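Local coordinates for takeout-like protein 1 (Epiphyas postvittana, PDB 3E8T) that probably acts as a carrier of hydrophobic ligands in insects, holding a ubiquinone-8 molecule along an elongated internal pocket, at residues Thr92-Tyr97 with Gln113-Leu118; Met39-Leu44 with Glu60-Gly65; Asn155-Leu160 with Phe177-Trp182. All blocks are in the same frame, centred on the assembly; numbering follows the deposited sequence.

Contact 1: Thr92-Tyr97 with Gln113-Leu118; sequences TVKGHY and QMKLKL. With UQ8 (Ubiquinone-8), chain B.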
loop_
_atom_site.group_PDB
_atom_site.type_symbol
_atom_site.label_atom_id
_atom_site.label_comp_id
_atom_site.label_asym_id
_atom_site.label_seq_id
_atom_site.Cartn_x
_atom_site.Cartn_y
_atom_site.Cartn_z
ATOM N N THR A 92 1.272 3.120 9.297
ATOM C CA THR A 92 0.146 3.717 9.986
ATOM C C THR A 92 -0.814 4.263 8.937
ATOM O O THR A 92 -0.392 4.819 7.934
ATOM C CB THR A 92 0.556 4.837 11.016
ATOM O OG1 THR A 92 1.283 4.293 12.130
ATOM C CG2 THR A 92 -0.643 5.465 11.635
ATOM N N VAL A 93 -2.101 4.094 9.189
ATOM C CA VAL A 93 -3.176 4.690 8.374
ATOM C C VAL A 93 -3.975 5.626 9.271
ATOM O O VAL A 93 -4.404 5.223 10.343
ATOM C CB VAL A 93 -4.082 3.629 7.767
ATOM C CG1 VAL A 93 -5.078 4.300 6.843
ATOM C CG2 VAL A 93 -3.290 2.566 7.025
ATOM N N LYS A 94 -4.091 6.868 8.841
ATOM C CA LYS A 94 -4.798 7.884 9.584
ATOM C C LYS A 94 -5.839 8.552 8.734
ATOM O O LYS A 94 -5.777 8.506 7.515
ATOM C CB LYS A 94 -3.821 8.949 10.129
ATOM C CG LYS A 94 -2.789 8.429 11.131
ATOM C CD LYS A 94 -1.848 9.583 11.608
ATOM C CE LYS A 94 -0.948 9.151 12.721
ATOM N NZ LYS A 94 0.231 10.063 12.968
ATOM N N GLY A 95 -6.794 9.202 9.368
ATOM C CA GLY A 95 -7.739 10.016 8.641
ATOM C C GLY A 95 -9.023 10.218 9.402
ATOM O O GLY A 95 -9.146 9.798 10.548
ATOM N N HIS A 96 -9.961 10.914 8.774
ATOM C CA HIS A 96 -11.271 11.158 9.347
ATOM C C HIS A 96 -12.201 10.049 8.921
ATOM O O HIS A 96 -12.464 9.889 7.712
ATOM C CB HIS A 96 -11.775 12.517 8.825
ATOM C CG HIS A 96 -13.179 12.825 9.173
ATOM N ND1 HIS A 96 -13.945 13.691 8.420
ATOM C CD2 HIS A 96 -13.988 12.326 10.120
ATOM C CE1 HIS A 96 -15.159 13.758 8.950
ATOM N NE2 HIS A 96 -15.201 12.954 10.005
ATOM N N TYR A 97 -12.637 9.233 9.881
ATOM C CA TYR A 97 -13.460 8.066 9.562
ATOM C C TYR A 97 -14.894 8.255 10.014
ATOM O O TYR A 97 -15.197 9.048 10.895
ATOM C CB TYR A 97 -12.905 6.765 10.266
ATOM C CG TYR A 97 -13.341 6.631 11.701
ATOM C CD1 TYR A 97 -14.420 5.851 12.025
ATOM C CD2 TYR A 97 -12.755 7.352 12.706
ATOM C CE1 TYR A 97 -14.920 5.838 13.281
ATOM C CE2 TYR A 97 -13.284 7.347 13.968
ATOM C CZ TYR A 97 -14.375 6.592 14.240
ATOM O OH TYR A 97 -14.932 6.587 15.490
ATOM N N GLN A 113 -11.514 10.642 14.289
ATOM C CA GLN A 113 -10.219 10.417 13.713
ATOM C C GLN A 113 -9.752 9.010 13.992
ATOM O O GLN A 113 -10.033 8.428 15.038
ATOM C CB GLN A 113 -9.198 11.411 14.270
ATOM C CG GLN A 113 -9.498 12.845 13.902
ATOM C CD GLN A 113 -9.561 13.129 12.437
ATOM O OE1 GLN A 113 -8.620 12.831 11.701
ATOM N NE2 GLN A 113 -10.662 13.733 11.996
ATOM N N MET A 114 -9.007 8.454 13.035
ATOM C CA MET A 114 -8.439 7.119 13.136
ATOM C C MET A 114 -6.919 7.159 13.138
ATOM O O MET A 114 -6.333 7.947 12.387
ATOM C CB MET A 114 -8.883 6.290 11.900
ATOM C CG MET A 114 -8.297 4.882 11.893
ATOM S SD MET A 114 -8.994 3.911 10.548
ATOM C CE MET A 114 -7.934 4.425 9.194
ATOM N N LYS A 115 -6.322 6.265 13.915
ATOM C CA LYS A 115 -4.909 5.933 13.789
ATOM C C LYS A 115 -4.818 4.410 13.885
ATOM O O LYS A 115 -5.074 3.832 14.935
ATOM C CB LYS A 115 -4.076 6.551 14.901
ATOM C CG LYS A 115 -2.590 6.210 14.827
ATOM C CD LYS A 115 -1.755 6.925 15.880
ATOM C CE LYS A 115 -0.355 6.314 15.924
ATOM N NZ LYS A 115 0.495 6.928 16.986
ATOM N N LEU A 116 -4.514 3.773 12.762
ATOM C CA LEU A 116 -4.393 2.354 12.681
ATOM C C LEU A 116 -2.889 2.053 12.561
ATOM O O LEU A 116 -2.266 2.504 11.592
ATOM C CB LEU A 116 -5.193 1.868 11.444
ATOM C CG LEU A 116 -5.016 0.420 10.998
ATOM C CD1 LEU A 116 -5.483 -0.469 12.173
ATOM C CD2 LEU A 116 -5.805 0.155 9.751
ATOM N N LYS A 117 -2.356 1.281 13.480
ATOM C CA LYS A 117 -0.943 0.929 13.442
ATOM C C LYS A 117 -0.822 -0.526 13.039
ATOM O O LYS A 117 -1.509 -1.368 13.591
ATOM C CB LYS A 117 -0.302 1.105 14.814
ATOM C CG LYS A 117 -0.398 2.499 15.402
ATOM C CD LYS A 117 0.196 2.577 16.795
ATOM C CE LYS A 117 1.693 2.306 16.809
ATOM N NZ LYS A 117 2.359 2.508 18.184
ATOM N N LEU A 118 -0.006 -0.796 12.039
ATOM C CA LEU A 118 0.182 -2.120 11.499
ATOM C C LEU A 118 1.647 -2.514 11.699
ATOM O O LEU A 118 2.545 -1.788 11.304
ATOM C CB LEU A 118 -0.109 -2.127 10.004
ATOM C CG LEU A 118 -1.470 -1.630 9.596
ATOM C CD1 LEU A 118 -1.584 -1.473 8.070
ATOM C CD2 LEU A 118 -2.566 -2.500 10.146
HETATM C C45 UQ8 B . -13.602 1.442 11.876
HETATM C C44 UQ8 B . -13.580 -0.086 11.954
HETATM C C46 UQ8 B . -14.320 -0.521 13.191
HETATM C C43 UQ8 B . -12.177 -0.664 11.947
HETATM C C42 UQ8 B . -11.304 -0.006 10.867
HETATM C C41 UQ8 B . -11.781 -0.454 9.492
HETATM C C39 UQ8 B . -10.595 -0.796 8.615
HETATM C C40 UQ8 B . -10.377 -0.113 7.266
HETATM C C38 UQ8 B . -9.736 -1.790 9.000
HETATM C C37 UQ8 B . -8.616 -2.185 8.284
HETATM C C36 UQ8 B . -7.815 -3.073 9.238
HETATM C C34 UQ8 B . -6.454 -3.461 8.690
HETATM C C35 UQ8 B . -5.611 -4.094 9.591
HETATM C C33 UQ8 B . -6.072 -3.119 7.394
HETATM C C32 UQ8 B . -4.889 -3.425 6.730
HETATM C C31 UQ8 B . -4.653 -2.340 5.647
HETATM C C29 UQ8 B . -3.475 -2.643 4.733
HETATM C C30 UQ8 B . -3.272 -4.083 4.162
HETATM C C28 UQ8 B . -2.574 -1.634 4.409
HETATM C C27 UQ8 B . -1.461 -1.783 3.591
HETATM C C26 UQ8 B . -1.127 -0.483 2.844
HETATM C C24 UQ8 B . 0.231 -0.593 2.143
HETATM C C25 UQ8 B . 1.532 -0.655 2.962
HETATM C C23 UQ8 B . 0.281 -0.644 0.767
HETATM C C22 UQ8 B . 1.421 -0.735 -0.036
HETATM C C21 UQ8 B . 1.044 -0.933 -1.503
HETATM C C19 UQ8 B . 2.184 -1.390 -2.414
HETATM C C20 UQ8 B . 1.705 -1.737 -3.823
HETATM C C18 UQ8 B . 3.384 -0.433 -2.414
HETATM C C17 UQ8 B . 4.459 -0.880 -3.416
HETATM C C16 UQ8 B . 5.840 -0.268 -3.127
HETATM C C14 UQ8 B . 6.725 -0.451 -4.354
HETATM C C15 UQ8 B . 6.644 -1.771 -5.144
HETATM C C13 UQ8 B . 7.579 0.561 -4.790
HETATM C C12 UQ8 B . 8.386 0.434 -5.918
HETATM C C11 UQ8 B . 9.671 1.285 -5.857
HETATM C C9 UQ8 B . 10.780 0.696 -6.749
HETATM C C10 UQ8 B . 10.232 -0.292 -7.792
HETATM C C8 UQ8 B . 11.537 1.842 -7.414
HETATM C C7 UQ8 B . 11.280 1.931 -8.922
HETATM C C6 UQ8 B . 12.162 0.969 -9.752
HETATM C C1 UQ8 B . 11.582 0.232 -10.792
HETATM C C1M UQ8 B . 10.218 0.393 -11.036
HETATM C C2 UQ8 B . 12.331 -0.655 -11.574
HETATM O O2 UQ8 B . 11.818 -1.300 -12.494
HETATM C C3 UQ8 B . 13.686 -0.815 -11.332
HETATM O O3 UQ8 B . 14.414 -1.678 -12.096
HETATM C C3M UQ8 B . 14.858 -1.026 -13.285
HETATM C C4 UQ8 B . 14.291 -0.104 -10.303
HETATM O O4 UQ8 B . 15.629 -0.275 -10.079
HETATM C C4M UQ8 B . 15.941 -1.666 -9.910
HETATM C C5 UQ8 B . 13.536 0.779 -9.519
HETATM O O5 UQ8 B . 14.103 1.405 -8.619
HETATM O O HOH W 1 -6.392 10.825 12.052
#
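Segments 92-97 and 113-118, parts of strands 82-100 and 113-133, run antiparallel as sheet neighbours, their axes 4.7 Å apart at closest approach and 174° apart in direction. V93 and L116 form a hydrogen-bonded pair: V93 N reaches L116 O at 2.9 Å and L116 N reaches V93 O at 2.8 Å, each donor lying in the carbonyl plane. The next such pair, G95 with M114, is lopsided. M114 N meets G95 O almost along the C=O axis at 2.8 Å, but the return bond from G95 N to M114 O is weak, 3.3 Å long, and a water that donates to M114 O settles beside it. V93 and M114 point the same way from one face; M114 leaves with CG anti to its backbone N, then bends at chi3 (84°) to bring CE to within 3.7 Å of V93 CG1. L116 shares this face, which belongs to the curved antiparallel sheet that lines the ubiquinone pocket in this relative of the haemolymph juvenile hormone binding proteins. L116 CD2 lies against UQ8 C34 and C36, and L118 CD2 comes to 3.5 Å from the methyl C35. At the last residue of segment 92-97, Y97 sets CG in the crowded position between its backbone N and carbonyl carbon; its ring turns an edge to Q113 O, while OH is hydrogen-bonded to T161 O. On the opposite face K94 and K115 extend alongside each other, CE of the first on CD of the second, and T92 CG2 crosses obliquely over K115 CG. The ammonium groups, K94 NZ and K115 NZ, stay 5.1 Å apart without touching, a spacing consistent with their like charges.

Contact 2: Met39-Leu44 with Glu60-Gly65; sequences MDVLDL and EGKLKG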
loop_
_atom_site.group_PDB
_atom_site.type_symbol
_atom_site.label_atom_id
_atom_site.label_comp_id
_atom_site.label_asym_id
_atom_site.label_seq_id
_atom_site.Cartn_x
_atom_site.Cartn_y
_atom_site.Cartn_z
ATOM N N MET A 39 4.714 9.543 -1.760
ATOM C CA MET A 39 4.118 8.268 -1.332
ATOM C C MET A 39 4.428 7.908 0.094
ATOM O O MET A 39 4.021 6.853 0.561
ATOM C CB MET A 39 4.501 7.144 -2.294
ATOM C CG MET A 39 3.783 7.291 -3.633
ATOM S SD MET A 39 4.496 6.400 -4.989
ATOM C CE MET A 39 5.792 7.555 -5.513
ATOM N N ASP A 40 5.139 8.774 0.815
ATOM C CA ASP A 40 5.289 8.654 2.274
ATOM C C ASP A 40 5.522 10.079 2.776
ATOM O O ASP A 40 6.619 10.617 2.634
ATOM C CB ASP A 40 6.404 7.680 2.715
ATOM C CG ASP A 40 6.355 7.395 4.234
ATOM O OD1 ASP A 40 5.565 8.065 4.958
ATOM O OD2 ASP A 40 7.105 6.516 4.741
ATOM N N VAL A 41 4.492 10.746 3.265
ATOM C CA VAL A 41 3.158 10.240 3.579
ATOM C C VAL A 41 2.334 10.252 2.320
ATOM O O VAL A 41 2.322 11.237 1.579
ATOM C CB VAL A 41 2.530 11.115 4.660
ATOM C CG1 VAL A 41 1.139 10.670 4.958
ATOM C CG2 VAL A 41 3.326 11.037 5.961
ATOM N N LEU A 42 1.677 9.153 2.022
ATOM C CA LEU A 42 0.777 9.040 0.881
ATOM C C LEU A 42 -0.607 9.523 1.226
ATOM O O LEU A 42 -1.187 9.060 2.193
ATOM C CB LEU A 42 0.677 7.582 0.437
ATOM C CG LEU A 42 -0.245 7.232 -0.719
ATOM C CD1 LEU A 42 0.178 7.891 -2.036
ATOM C CD2 LEU A 42 -0.396 5.732 -0.904
ATOM N N ASP A 43 -1.112 10.477 0.433
ATOM C CA ASP A 43 -2.485 10.910 0.566
ATOM C C ASP A 43 -3.387 9.929 -0.174
ATOM O O ASP A 43 -3.174 9.622 -1.328
ATOM C CB ASP A 43 -2.620 12.351 0.027
ATOM C CG ASP A 43 -2.199 13.399 1.045
ATOM O OD1 ASP A 43 -2.906 13.535 2.050
ATOM O OD2 ASP A 43 -1.161 14.100 0.861
ATOM N N LEU A 44 -4.365 9.403 0.528
ATOM C CA LEU A 44 -5.341 8.501 -0.061
ATOM C C LEU A 44 -6.548 9.291 -0.520
ATOM O O LEU A 44 -7.031 10.160 0.210
ATOM C CB LEU A 44 -5.793 7.457 0.980
ATOM C CG LEU A 44 -4.639 6.672 1.598
ATOM C CD1 LEU A 44 -5.122 5.774 2.733
ATOM C CD2 LEU A 44 -3.884 5.846 0.527
ATOM N N GLU A 60 -9.453 12.309 3.966
ATOM C CA GLU A 60 -8.162 12.830 4.415
ATOM C C GLU A 60 -7.219 11.684 4.791
ATOM O O GLU A 60 -6.408 11.848 5.693
ATOM C CB GLU A 60 -8.262 13.825 5.600
ATOM C CG GLU A 60 -8.996 15.148 5.380
ATOM C CD GLU A 60 -8.710 16.122 6.522
ATOM O OE1 GLU A 60 -9.319 15.925 7.585
ATOM O OE2 GLU A 60 -7.839 17.025 6.381
ATOM N N GLY A 61 -7.358 10.548 4.127
ATOM C CA GLY A 61 -6.576 9.408 4.545
ATOM C C GLY A 61 -5.100 9.580 4.241
ATOM O O GLY A 61 -4.725 10.187 3.241
ATOM N N LYS A 62 -4.269 9.039 5.116
ATOM C CA LYS A 62 -2.843 9.120 5.024
ATOM C C LYS A 62 -2.217 7.784 5.358
ATOM O O LYS A 62 -2.558 7.188 6.365
ATOM C CB LYS A 62 -2.331 10.073 6.073
ATOM C CG LYS A 62 -2.903 11.465 6.084
ATOM C CD LYS A 62 -2.496 12.273 4.966
ATOM C CE LYS A 62 -2.957 13.757 5.197
ATOM N NZ LYS A 62 -2.234 14.659 4.284
ATOM N N LEU A 63 -1.268 7.372 4.548
ATOM C CA LEU A 63 -0.488 6.148 4.791
ATOM C C LEU A 63 0.966 6.534 5.020
ATOM O O LEU A 63 1.596 7.108 4.124
ATOM C CB LEU A 63 -0.590 5.172 3.606
ATOM C CG LEU A 63 0.379 3.967 3.699
ATOM C CD1 LEU A 63 -0.098 3.022 4.748
ATOM C CD2 LEU A 63 0.504 3.269 2.329
ATOM N N LYS A 64 1.474 6.228 6.219
ATOM C CA LYS A 64 2.853 6.489 6.563
ATOM C C LYS A 64 3.579 5.184 6.704
ATOM O O LYS A 64 3.039 4.220 7.240
ATOM C CB LYS A 64 2.965 7.306 7.843
ATOM C CG LYS A 64 4.433 7.807 8.176
ATOM C CD LYS A 64 4.526 8.872 9.347
ATOM C CE LYS A 64 5.957 9.005 9.923
ATOM N NZ LYS A 64 6.167 9.938 11.102
ATOM N N GLY A 65 4.817 5.144 6.237
ATOM C CA GLY A 65 5.728 4.053 6.497
ATOM C C GLY A 65 6.391 3.428 5.294
ATOM O O GLY A 65 7.354 2.650 5.456
HETATM O O HOH W 2 3.832 5.632 3.093
HETATM O O HOH W 3 -5.446 12.672 2.201
#
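K62 folds along D43, bending at chi2 (-70°) so that CD and CE pass beside OD1 of the aspartate and NZ closes a 2.6 Å salt bridge to D43 OD1. The ammonium approaches on the syn lone pair, in the conformer of D43 described here. A water donates to the same D43 OD1 at 2.7 Å and also to G61 O, tying the carboxylate to the opposite backbone. G61 O in addition takes the bond from L44 N, straight at the hydrogen (174°) and 2.8 Å long, although the donor stands 47° out of the carbonyl plane. V41 crosses the root of the lysine at about a right angle, CG1 resting 3.7 Å from K62 CB. Behind these polar groups, L42 and L63 make an antiparallel hydrogen-bonded pair of the hairpin of strands 42-51 and 54-77; L42 N to L63 O and L63 N to L42 O both measure 2.9 Å. Their side chains cross obliquely on the buried face, CD2 to CD2, L42 packing on A197 and I201 of helix 182-211 and L63 touching the bound ubiquinone. Just before the pair the chain enters the strand through a cis peptide between D40 and V41. A second water bridges the gap there, donating to M39 O and to L63 O. Both oxygens of the D40 carboxylate face G65 N through weak bonds, the shorter to OD2 at 3.1 Å; D40 OD2 also receives K67 N, so the carboxylate gathers backbone N-H groups where strand 54-77 is interrupted after K64. The two faces thus differ, leucines toward ligand and helix against a charged pair outside, and the short bond to K62, together with the water, would be expected to keep D43 ionised.

Contact 3: Asn155-Leu160 with Phe177-Trp182; sequences NAQFGL and FLNQNW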
loop_
_atom_site.group_PDB
_atom_site.type_symbol
_atom_site.label_atom_id
_atom_site.label_comp_id
_atom_site.label_asym_id
_atom_site.label_seq_id
_atom_site.Cartn_x
_atom_site.Cartn_y
_atom_site.Cartn_z
ATOM N N ASN A 155 0.926 -7.610 14.493
ATOM C CA ASN A 155 -0.305 -7.150 15.112
ATOM C C ASN A 155 -0.762 -5.853 14.460
ATOM O O ASN A 155 -0.108 -5.302 13.599
ATOM C CB ASN A 155 -0.202 -7.121 16.682
ATOM C CG ASN A 155 1.064 -6.428 17.189
ATOM O OD1 ASN A 155 1.294 -5.274 16.881
ATOM N ND2 ASN A 155 1.895 -7.150 17.938
ATOM N N ALA A 156 -1.960 -5.472 14.847
ATOM C CA ALA A 156 -2.519 -4.213 14.445
ATOM C C ALA A 156 -3.243 -3.616 15.633
ATOM O O ALA A 156 -3.871 -4.360 16.409
ATOM C CB ALA A 156 -3.453 -4.382 13.298
ATOM N N GLN A 157 -3.150 -2.292 15.765
ATOM C CA GLN A 157 -3.838 -1.581 16.829
ATOM C C GLN A 157 -4.684 -0.493 16.272
ATOM O O GLN A 157 -4.335 0.179 15.293
ATOM C CB GLN A 157 -2.891 -0.958 17.837
ATOM C CG GLN A 157 -2.197 -1.918 18.718
ATOM C CD GLN A 157 -0.948 -2.319 18.122
ATOM O OE1 GLN A 157 -0.183 -1.461 17.665
ATOM N NE2 GLN A 157 -0.666 -3.655 18.099
ATOM N N PHE A 158 -5.815 -0.356 16.896
ATOM C CA PHE A 158 -6.862 0.514 16.400
ATOM C C PHE A 158 -7.100 1.636 17.364
ATOM O O PHE A 158 -7.487 1.404 18.504
ATOM C CB PHE A 158 -8.171 -0.297 16.187
ATOM C CG PHE A 158 -8.035 -1.408 15.192
ATOM C CD1 PHE A 158 -8.554 -1.280 13.918
ATOM C CD2 PHE A 158 -7.456 -2.627 15.563
ATOM C CE1 PHE A 158 -8.391 -2.269 13.013
ATOM C CE2 PHE A 158 -7.323 -3.614 14.659
ATOM C CZ PHE A 158 -7.758 -3.432 13.391
ATOM N N GLY A 159 -6.968 2.843 16.875
ATOM C CA GLY A 159 -7.316 4.062 17.628
ATOM C C GLY A 159 -8.405 4.764 16.840
ATOM O O GLY A 159 -8.212 5.092 15.674
ATOM N N LEU A 160 -9.569 4.913 17.440
ATOM C CA LEU A 160 -10.711 5.582 16.803
ATOM C C LEU A 160 -11.314 6.530 17.820
ATOM O O LEU A 160 -11.625 6.092 18.909
ATOM C CB LEU A 160 -11.787 4.579 16.352
ATOM C CG LEU A 160 -11.376 3.544 15.323
ATOM C CD1 LEU A 160 -12.386 2.357 15.292
ATOM C CD2 LEU A 160 -11.240 4.127 13.966
ATOM N N PHE A 177 -11.973 -4.807 21.855
ATOM C CA PHE A 177 -12.461 -5.820 20.917
ATOM C C PHE A 177 -11.669 -5.792 19.617
ATOM O O PHE A 177 -11.296 -6.851 19.115
ATOM C CB PHE A 177 -13.953 -5.565 20.696
ATOM C CG PHE A 177 -14.626 -6.481 19.717
ATOM C CD1 PHE A 177 -15.094 -7.695 20.129
ATOM C CD2 PHE A 177 -14.873 -6.107 18.428
ATOM C CE1 PHE A 177 -15.767 -8.483 19.268
ATOM C CE2 PHE A 177 -15.540 -6.891 17.590
ATOM C CZ PHE A 177 -15.982 -8.084 17.994
ATOM N N LEU A 178 -11.463 -4.621 19.049
ATOM C CA LEU A 178 -10.731 -4.550 17.824
ATOM C C LEU A 178 -9.303 -5.050 17.955
ATOM O O LEU A 178 -8.797 -5.817 17.114
ATOM C CB LEU A 178 -10.769 -3.144 17.254
ATOM C CG LEU A 178 -12.139 -2.673 16.830
ATOM C CD1 LEU A 178 -12.106 -1.153 16.479
ATOM C CD2 LEU A 178 -12.678 -3.505 15.670
ATOM N N ASN A 179 -8.637 -4.624 19.033
ATOM C CA ASN A 179 -7.281 -5.040 19.209
ATOM C C ASN A 179 -7.189 -6.524 19.492
ATOM O O ASN A 179 -6.233 -7.176 19.068
ATOM C CB ASN A 179 -6.637 -4.250 20.310
ATOM C CG ASN A 179 -6.237 -2.903 19.897
ATOM O OD1 ASN A 179 -6.411 -2.462 18.786
ATOM N ND2 ASN A 179 -5.494 -2.290 20.783
ATOM N N GLN A 180 -8.163 -7.088 20.197
ATOM C CA GLN A 180 -8.136 -8.538 20.443
ATOM C C GLN A 180 -8.346 -9.353 19.182
ATOM O O GLN A 180 -7.783 -10.451 19.035
ATOM C CB GLN A 180 -9.235 -8.849 21.407
ATOM C CG GLN A 180 -8.783 -8.393 22.757
ATOM C CD GLN A 180 -9.723 -8.743 23.842
ATOM O OE1 GLN A 180 -10.932 -8.976 23.611
ATOM N NE2 GLN A 180 -9.192 -8.785 25.069
ATOM N N ASN A 181 -9.133 -8.832 18.274
ATOM C CA ASN A 181 -9.519 -9.535 17.073
ATOM C C ASN A 181 -8.855 -8.901 15.860
ATOM O O ASN A 181 -9.368 -8.939 14.779
ATOM C CB ASN A 181 -11.042 -9.534 16.930
ATOM C CG ASN A 181 -11.699 -10.273 18.050
ATOM O OD1 ASN A 181 -11.682 -11.502 18.098
ATOM N ND2 ASN A 181 -12.263 -9.528 19.011
ATOM N N TRP A 182 -7.645 -8.392 16.081
ATOM C CA TRP A 182 -6.979 -7.634 15.038
ATOM C C TRP A 182 -6.773 -8.427 13.772
ATOM O O TRP A 182 -6.881 -7.878 12.673
ATOM C CB TRP A 182 -5.637 -7.039 15.555
ATOM C CG TRP A 182 -4.582 -8.031 15.854
ATOM C CD1 TRP A 182 -4.327 -8.614 17.083
ATOM C CD2 TRP A 182 -3.674 -8.635 14.928
ATOM N NE1 TRP A 182 -3.311 -9.520 16.943
ATOM C CE2 TRP A 182 -2.915 -9.569 15.644
ATOM C CE3 TRP A 182 -3.450 -8.479 13.558
ATOM C CZ2 TRP A 182 -1.918 -10.318 15.056
ATOM C CZ3 TRP A 182 -2.491 -9.234 12.983
ATOM C CH2 TRP A 182 -1.753 -10.166 13.717
HETATM O O HOH W 4 -3.396 -5.419 18.887
#
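F158 fills the centre of the contact, its ring set against L178, with CD2 3.8 Å from L178 CB, and its edge turned to W182 CB, which lies 3.9 Å from CE2. Next to it L160 and L178 cross at about a right angle, CD1 of L160 meeting CD1 of L178 at 3.7 Å. Further along the strand the indole of W182, its CG in the crowded position between backbone N and carbonyl carbon, lies flat over the backbone: N155 CA sits 3.4 Å from the centroid of the six-membered ring, only 4° off the normal, a CH-pi contact. A156 N is above the same indole face. The polar margin is led by N179, whose OD1 accepts F158 N at 2.9 Å in the plane of its amide carbonyl and also touches the F158 ring at its edge. Beside it a water donates to A156 O at 2.7 Å and, weakly, to N179 O. Outermost, Q157 NE2 bonds N155 OD1 at 2.8 Å. On the far side, N181 separates helix 168-180 from helix 182-211, and its backbone N and ND2 both bind F177 O. Helix packing on strand 155-160 thereby probably closes one end of the ubiquinone pocket, where F158, L160 and L178 touch the terminal part of the prenyl tail.

In the fold
From the N terminus, contact 2 comes first, closing the hairpin of strands 42-51 and 54-77. The chain then returns along strand 82-100, and contact 1 closes the loop back from strand 113-133; contact 3 follows, closing the turn from strand 155-160 through helix 168-180. The three lie in series; none encloses or crosses another. One sheet connects them: strand 82-100 links contact 2 to contact 1 through K94 O with K62 N and T92 O with K64 N, and strand 155-160 flanks contact 1 through G159 O with K115 N. Contacts 2 and 3 do not touch, their centres about 20 Å apart, yet residues of all three line the same ubiquinone pocket.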